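Local coordinates for HpcE (Thermus thermophilus, PDB 1WZO), which probably isomerises 2-hydroxyhepta-2,4-diene-1,7-dioate, as a member of the fumarylacetoacetate hydrolase family, at residues 113-117 with 192-196; 66-70 with 198-202. Residues are numbered along the deposited sequence.

Interaction 1 (113-117 with 192-196)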
loop_
_atom_site.group_PDB
_atom_site.type_symbol
_atom_site.label_atom_id
_atom_site.label_comp_id
_atom_site.label_asym_id
_atom_site.label_seq_id
_atom_site.Cartn_x
_atom_site.Cartn_y
_atom_site.Cartn_z
ATOM N N ALA B 113 -22.284 20.801 2.662
ATOM C CA ALA B 113 -21.635 21.639 1.659
ATOM C C ALA B 113 -20.857 22.818 2.259
ATOM O O ALA B 113 -19.738 23.117 1.833
ATOM C CB ALA B 113 -22.679 22.154 0.665
ATOM N N LYS B 114 -21.445 23.483 3.250
ATOM C CA LYS B 114 -20.800 24.634 3.879
ATOM C C LYS B 114 -19.445 24.302 4.506
ATOM O O LYS B 114 -18.605 25.185 4.661
ATOM C CB LYS B 114 -21.717 25.247 4.946
ATOM C CG LYS B 114 -21.906 24.389 6.186
ATOM C CD LYS B 114 -22.793 25.083 7.216
ATOM C CE LYS B 114 -23.151 24.150 8.371
ATOM N NZ LYS B 114 -21.956 23.654 9.112
ATOM N N ASP B 115 -19.235 23.035 4.861
ATOM C CA ASP B 115 -17.979 22.605 5.478
ATOM C C ASP B 115 -17.085 21.787 4.547
ATOM O O ASP B 115 -15.950 21.469 4.905
ATOM C CB ASP B 115 -18.244 21.736 6.709
ATOM C CG ASP B 115 -19.130 22.410 7.733
ATOM O OD1 ASP B 115 -18.819 23.550 8.132
ATOM O OD2 ASP B 115 -20.131 21.786 8.149
ATOM N N ALA B 116 -17.594 21.451 3.367
ATOM C CA ALA B 116 -16.858 20.613 2.423
ATOM C C ALA B 116 -15.449 21.048 2.040
ATOM O O ALA B 116 -14.519 20.246 2.111
ATOM C CB ALA B 116 -17.687 20.397 1.164
ATOM N N LEU B 117 -15.281 22.298 1.623
ATOM C CA LEU B 117 -13.960 22.749 1.215
ATOM C C LEU B 117 -12.917 22.642 2.322
ATOM O O LEU B 117 -11.722 22.668 2.044
ATOM C CB LEU B 117 -14.022 24.179 0.655
ATOM C CG LEU B 117 -14.843 24.333 -0.634
ATOM C CD1 LEU B 117 -14.673 25.740 -1.202
ATOM C CD2 LEU B 117 -14.393 23.304 -1.663
ATOM N N VAL B 192 -17.987 22.343 -6.251
ATOM C CA VAL B 192 -17.140 21.340 -5.629
ATOM C C VAL B 192 -17.767 20.973 -4.282
ATOM O O VAL B 192 -17.903 19.792 -3.943
ATOM C CB VAL B 192 -15.723 21.891 -5.389
ATOM C CG1 VAL B 192 -14.915 20.899 -4.575
ATOM C CG2 VAL B 192 -15.046 22.186 -6.726
ATOM N N ALA B 193 -18.159 21.989 -3.518
ATOM C CA ALA B 193 -18.776 21.762 -2.211
ATOM C C ALA B 193 -20.051 20.926 -2.323
ATOM O O ALA B 193 -20.258 20.007 -1.543
ATOM C CB ALA B 193 -19.085 23.096 -1.534
ATOM N N GLU B 194 -20.907 21.244 -3.287
ATOM C CA GLU B 194 -22.142 20.486 -3.455
ATOM C C GLU B 194 -21.877 19.041 -3.883
ATOM O O GLU B 194 -22.576 18.119 -3.452
ATOM C CB GLU B 194 -23.051 21.171 -4.473
ATOM C CG GLU B 194 -23.602 22.512 -3.991
ATOM C CD GLU B 194 -24.405 23.210 -5.060
ATOM O OE1 GLU B 194 -23.860 23.406 -6.163
ATOM O OE2 GLU B 194 -25.578 23.558 -4.800
ATOM N N LEU B 195 -20.872 18.851 -4.735
ATOM C CA LEU B 195 -20.511 17.521 -5.214
ATOM C C LEU B 195 -19.969 16.646 -4.077
ATOM O O LEU B 195 -20.349 15.476 -3.946
ATOM C CB LEU B 195 -19.472 17.633 -6.341
ATOM C CG LEU B 195 -19.983 18.216 -7.664
ATOM C CD1 LEU B 195 -18.825 18.473 -8.610
ATOM C CD2 LEU B 195 -20.981 17.241 -8.295
ATOM N N LEU B 196 -19.089 17.205 -3.253
ATOM C CA LEU B 196 -18.525 16.446 -2.138
ATOM C C LEU B 196 -19.593 16.122 -1.094
ATOM O O LEU B 196 -19.509 15.106 -0.397
ATOM C CB LEU B 196 -17.371 17.222 -1.487
ATOM C CG LEU B 196 -16.124 17.438 -2.352
ATOM C CD1 LEU B 196 -15.164 18.375 -1.628
ATOM C CD2 LEU B 196 -15.444 16.098 -2.648
#
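A193 is the most deeply engaged residue, with 64 Å² covered by the other segment; A116 and L117 (45 Å² each) and A113 (44 Å²) gather round it. Its CB lies 4.3 Å from A113 CB and 4.1 Å from A116 CB, so it packs against two methyls of the short, weakly bonded helix 113-116. The CA atoms of A113 and A193 are 4.8 Å apart, a backbone approach that leaves room for little more than alanine. Main-chain atoms therefore take part directly: A113 O lies 3.4 Å from A193 CB, and A116 CB 3.8 Å from A193 O. A116 also meets L196, CB to CB at 4.1 Å, and L196 reaches on to V120 and L211. L117 starts sideways but brings its CD2 to 3.8 Å from V192 CG1. K114 and D115 point away and pair, K114 NZ to D115 OD2 at 2.8 Å. E194 directs its CA-to-CB bond away; its OE1 accepts a hydrogen bond from S191 N and forms a salt bridge with R64. A hydrogen bond runs from A113 N to E197 OE2, one residue beyond 192-196 on the same helix. The contact joins the short helix between strands 94-104 and 120-131 to helix 192-200 within the fumarylacetoacetate hydrolase family region. With small apolar groups and no charge pairing between the segments, it depends on close shape fit between two helical backbones.

Interaction 2 (66-70 with 198-202)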
loop_
_atom_site.group_PDB
_atom_site.type_symbol
_atom_site.label_atom_id
_atom_site.label_comp_id
_atom_site.label_asym_id
_atom_site.label_seq_id
_atom_site.Cartn_x
_atom_site.Cartn_y
_atom_site.Cartn_z
ATOM N N GLU B 66 -31.268 16.576 -11.715
ATOM C CA GLU B 66 -31.835 16.277 -10.399
ATOM C C GLU B 66 -30.735 15.871 -9.424
ATOM O O GLU B 66 -30.817 16.141 -8.223
ATOM C CB GLU B 66 -32.855 15.140 -10.509
ATOM C CG GLU B 66 -34.101 15.487 -11.308
ATOM C CD GLU B 66 -34.908 14.254 -11.686
ATOM O OE1 GLU B 66 -34.440 13.478 -12.551
ATOM O OE2 GLU B 66 -36.002 14.056 -11.114
ATOM N N GLU B 67 -29.721 15.192 -9.945
ATOM C CA GLU B 67 -28.592 14.763 -9.133
ATOM C C GLU B 67 -27.374 14.622 -10.031
ATOM O O GLU B 67 -27.499 14.360 -11.226
ATOM C CB GLU B 67 -28.899 13.439 -8.414
ATOM C CG GLU B 67 -28.951 12.200 -9.288
ATOM C CD GLU B 67 -29.377 10.965 -8.505
ATOM O OE1 GLU B 67 -30.562 10.881 -8.122
ATOM O OE2 GLU B 67 -28.529 10.082 -8.261
ATOM N N PRO B 68 -26.175 14.824 -9.470
ATOM C CA PRO B 68 -24.938 14.716 -10.248
ATOM C C PRO B 68 -24.817 13.358 -10.928
ATOM O O PRO B 68 -25.069 12.327 -10.306
ATOM C CB PRO B 68 -23.848 14.924 -9.195
ATOM C CG PRO B 68 -24.512 15.779 -8.175
ATOM C CD PRO B 68 -25.886 15.168 -8.068
ATOM N N ALA B 69 -24.439 13.370 -12.201
ATOM C CA ALA B 69 -24.262 12.143 -12.979
ATOM C C ALA B 69 -22.823 11.667 -12.773
ATOM O O ALA B 69 -21.937 11.970 -13.570
ATOM C CB ALA B 69 -24.522 12.425 -14.454
ATOM N N LEU B 70 -22.613 10.905 -11.707
ATOM C CA LEU B 70 -21.292 10.406 -11.336
ATOM C C LEU B 70 -20.806 9.191 -12.118
ATOM O O LEU B 70 -21.598 8.324 -12.501
ATOM C CB LEU B 70 -21.286 10.043 -9.849
ATOM C CG LEU B 70 -21.751 11.045 -8.792
ATOM C CD1 LEU B 70 -21.851 10.334 -7.452
ATOM C CD2 LEU B 70 -20.768 12.206 -8.707
ATOM N N PHE B 198 -22.859 15.660 -1.863
ATOM C CA PHE B 198 -23.673 14.636 -2.508
ATOM C C PHE B 198 -23.027 13.260 -2.400
ATOM O O PHE B 198 -23.688 12.281 -2.045
ATOM C CB PHE B 198 -23.883 14.977 -3.986
ATOM C CG PHE B 198 -24.700 13.957 -4.733
ATOM C CD1 PHE B 198 -26.078 13.883 -4.555
ATOM C CD2 PHE B 198 -24.083 13.044 -5.585
ATOM C CE1 PHE B 198 -26.837 12.905 -5.212
ATOM C CE2 PHE B 198 -24.832 12.064 -6.248
ATOM C CZ PHE B 198 -26.211 11.998 -6.057
ATOM N N ILE B 199 -21.735 13.198 -2.708
ATOM C CA ILE B 199 -20.993 11.948 -2.680
ATOM C C ILE B 199 -20.779 11.407 -1.277
ATOM O O ILE B 199 -21.134 10.256 -0.995
ATOM C CB ILE B 199 -19.621 12.101 -3.383
ATOM C CG1 ILE B 199 -19.835 12.499 -4.846
ATOM C CG2 ILE B 199 -18.827 10.786 -3.285
ATOM C CD1 ILE B 199 -18.560 12.936 -5.574
ATOM N N SER B 200 -20.225 12.236 -0.389
ATOM C CA SER B 200 -19.941 11.810 0.979
ATOM C C SER B 200 -21.178 11.428 1.772
ATOM O O SER B 200 -21.067 10.861 2.856
ATOM C CB SER B 200 -19.166 12.895 1.740
ATOM O OG SER B 200 -19.987 14.005 2.045
ATOM N N GLU B 201 -22.353 11.738 1.243
ATOM C CA GLU B 201 -23.589 11.390 1.925
ATOM C C GLU B 201 -23.761 9.870 2.000
ATOM O O GLU B 201 -24.310 9.355 2.974
ATOM C CB GLU B 201 -24.797 12.006 1.203
ATOM C CG GLU B 201 -26.141 11.744 1.900
ATOM C CD GLU B 201 -26.832 10.465 1.429
ATOM O OE1 GLU B 201 -27.638 9.906 2.208
ATOM O OE2 GLU B 201 -26.591 10.026 0.283
ATOM N N PHE B 202 -23.275 9.158 0.986
ATOM C CA PHE B 202 -23.415 7.700 0.933
ATOM C C PHE B 202 -22.092 6.948 0.760
ATOM O O PHE B 202 -22.027 5.737 0.973
ATOM C CB PHE B 202 -24.374 7.318 -0.210
ATOM C CG PHE B 202 -23.847 7.643 -1.588
ATOM C CD1 PHE B 202 -22.955 6.786 -2.232
ATOM C CD2 PHE B 202 -24.222 8.819 -2.232
ATOM C CE1 PHE B 202 -22.446 7.097 -3.494
ATOM C CE2 PHE B 202 -23.721 9.141 -3.494
ATOM C CZ PHE B 202 -22.830 8.280 -4.130
#
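The backbones stay well apart, with CA separations of 7.8 Å for P68 and F198 and 8.8 Å for L70 and I199, so side chains bridge the gap. An inverse gamma turn is centred on A69, with a weak L70 N to P68 O bond of 3.2 Å, and the chain runs on as strand 69-73; across from it, 198-202 carries on from the body of helix 192-200. F198 has the largest covered area, 89 Å². P68 CD sits 3.5 Å from its ring centroid and 1° off the normal, a CH-pi contact squarely over the face. At the ring edge, L70 CD1 lies 3.7 Å from F198 CE2 and 4.0 Å from F202 CZ, while L70 CD2 meets I199 CD1 at 3.9 Å. E67 OE2 approaches F198 CZ at 3.7 Å, but E67 OE1 forms a salt bridge with R144 of the second subunit, which also packs on F198. This is helix-on-sheet packing, beside strand 46-50, in the fumarylacetoacetate hydrolase fold, set at a subunit interface.

Helix 192-200 serves both contacts: its first part meets helix 113-116 in interaction 1, and its later residues, together with F202, meet residues 67-70, which run into strand 69-73, in interaction 2. Their centres are about 11 Å apart and they touch directly, L195 CD2 lying 3.8 Å from P68 CB. The buried areas are almost equal, 259 and 254 Å², yet the means differ: alanines let backbones close in the first, whereas large side chains, including an aromatic face, span a wider gap in the second. Interaction 1 is partly buried and untouched by other chains of the assembly; interaction 2 is buried, with the second subunit within reach of six of its residues.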